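Local coordinates for short chain dehydrogenase (A0QTM2 homolog) (Mycobacterium thermoresistibile, PDB 3SC4), which probably catalyses an NAD(P)-dependent oxidation or reduction, as a member of the short-chain dehydrogenase/reductase family, at residues M173-A177 / A190-L194. Sequence-based numbering, arbitrary orientation.
Sequences MTLCA and ASNTL
In the beta-alpha-beta crossover formed by strand 146-149, helix 164-183 and strand 190-195, Ala177 and Thr174 on the inner face of the helix pack against Ser191 and Thr193 of the second strand. The axes of the two short segments run roughly antiparallel, at 156°, with a closest approach of 8.0 Å. At one end the Ser191 hydroxyl donates a hydrogen bond to the helix, OG lying 2.8 Å from Ala177 O. The donor meets the carbonyl well off the C=O direction, with a C=O...OG angle of 117°, and is tilted 19° from the carbonyl plane. The Ser191 side chain leaves the strand toward the helix, and with OG opposite the backbone N (chi1 -174°) the hydroxyl ends beside this buried helical carbonyl, joining it to the sheet. The apolar part starts at Ala177 CB, 3.5 Å from the methyl CG2 of Thr193. The same CG2 extends back to Thr174, one turn toward the helix start, and lies 4.0 Å from Thr174 CG2; the two threonine side chains cross at about a right angle. Thr174 OG1 is itself hydrogen-bonded to Ser151 OG and Pro152 O, tying the helix to the segment after strand 146-149. On the far side of the strand, Asn192 turns from the helix and bonds Tyr238 O and Asn241 N. Small residues thus dock the helix on a crossover between neighbouring parallel strands, as in the Rossmann fold.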
loop_
_atom_site.group_PDB
_atom_site.type_symbol
_atom_site.label_atom_id
_atom_site.label_comp_id
_atom_site.label_asym_id
_atom_site.label_seq_id
_atom_site.Cartn_x
_atom_site.Cartn_y
_atom_site.Cartn_z
ATOM N N MET B 173 -4.886 -1.288 -2.622
ATOM C CA MET B 173 -6.081 -2.100 -2.967
ATOM C C MET B 173 -5.696 -3.229 -3.889
ATOM O O MET B 173 -6.082 -4.364 -3.676
ATOM C CB MET B 173 -7.156 -1.282 -3.697
ATOM C CG MET B 173 -8.105 -0.570 -2.869
ATOM S SD MET B 173 -9.327 0.331 -3.849
ATOM C CE MET B 173 -10.690 -0.802 -4.084
ATOM N N THR B 174 -4.973 -2.912 -4.945
ATOM C CA THR B 174 -4.541 -3.942 -5.893
ATOM C C THR B 174 -3.662 -4.982 -5.195
ATOM O O THR B 174 -3.884 -6.185 -5.305
ATOM C CB THR B 174 -3.843 -3.277 -7.096
ATOM O OG1 THR B 174 -4.828 -2.531 -7.866
ATOM C CG2 THR B 174 -3.114 -4.320 -7.984
ATOM N N LEU B 175 -2.701 -4.546 -4.403
ATOM C CA LEU B 175 -1.845 -5.510 -3.685
ATOM C C LEU B 175 -2.647 -6.431 -2.756
ATOM O O LEU B 175 -2.355 -7.630 -2.627
ATOM C CB LEU B 175 -0.755 -4.778 -2.910
ATOM C CG LEU B 175 0.351 -4.172 -3.772
ATOM C CD1 LEU B 175 1.279 -3.337 -2.907
ATOM C CD2 LEU B 175 1.120 -5.293 -4.490
ATOM N N CYS B 176 -3.670 -5.877 -2.117
ATOM C CA CYS B 176 -4.538 -6.698 -1.306
ATOM C C CYS B 176 -5.175 -7.791 -2.175
ATOM O O CYS B 176 -5.158 -8.980 -1.818
ATOM C CB CYS B 176 -5.595 -5.848 -0.657
ATOM S SG CYS B 176 -6.589 -6.740 0.519
ATOM N N ALA B 177 -5.684 -7.396 -3.329
ATOM C CA ALA B 177 -6.401 -8.285 -4.193
ATOM C C ALA B 177 -5.496 -9.383 -4.721
ATOM O O ALA B 177 -5.929 -10.544 -4.835
ATOM C CB ALA B 177 -7.003 -7.517 -5.347
ATOM N N ALA B 190 -11.553 -16.754 -6.530
ATOM C CA ALA B 190 -10.882 -15.862 -7.461
ATOM C C ALA B 190 -10.742 -14.519 -6.792
ATOM O O ALA B 190 -11.627 -14.136 -6.044
ATOM C CB ALA B 190 -11.668 -15.722 -8.747
ATOM N N SER B 191 -9.621 -13.832 -7.039
ATOM C CA SER B 191 -9.469 -12.421 -6.694
ATOM C C SER B 191 -8.723 -11.711 -7.804
ATOM O O SER B 191 -7.565 -12.025 -8.092
ATOM C CB SER B 191 -8.703 -12.242 -5.374
ATOM O OG SER B 191 -8.667 -10.875 -4.975
ATOM N N ASN B 192 -9.383 -10.742 -8.413
ATOM C CA ASN B 192 -8.826 -10.000 -9.542
ATOM C C ASN B 192 -9.031 -8.501 -9.335
ATOM O O ASN B 192 -9.848 -8.081 -8.518
ATOM C CB ASN B 192 -9.505 -10.425 -10.864
ATOM C CG ASN B 192 -9.225 -11.873 -11.236
ATOM O OD1 ASN B 192 -8.107 -12.217 -11.627
ATOM N ND2 ASN B 192 -10.238 -12.725 -11.113
ATOM N N THR B 193 -8.303 -7.692 -10.085
ATOM C CA THR B 193 -8.606 -6.262 -10.110
ATOM C C THR B 193 -9.089 -5.879 -11.498
ATOM O O THR B 193 -8.766 -6.547 -12.485
ATOM C CB THR B 193 -7.381 -5.409 -9.749
ATOM O OG1 THR B 193 -6.399 -5.566 -10.769
ATOM C CG2 THR B 193 -6.783 -5.822 -8.400
ATOM N N LEU B 194 -9.827 -4.774 -11.573
ATOM C CA LEU B 194 -10.418 -4.327 -12.837
ATOM C C LEU B 194 -10.450 -2.828 -12.872
ATOM O O LEU B 194 -10.948 -2.201 -11.915
ATOM C CB LEU B 194 -11.839 -4.890 -12.975
ATOM C CG LEU B 194 -12.613 -4.636 -14.266
ATOM C CD1 LEU B 194 -11.872 -5.275 -15.433
ATOM C CD2 LEU B 194 -14.108 -5.130 -14.181
#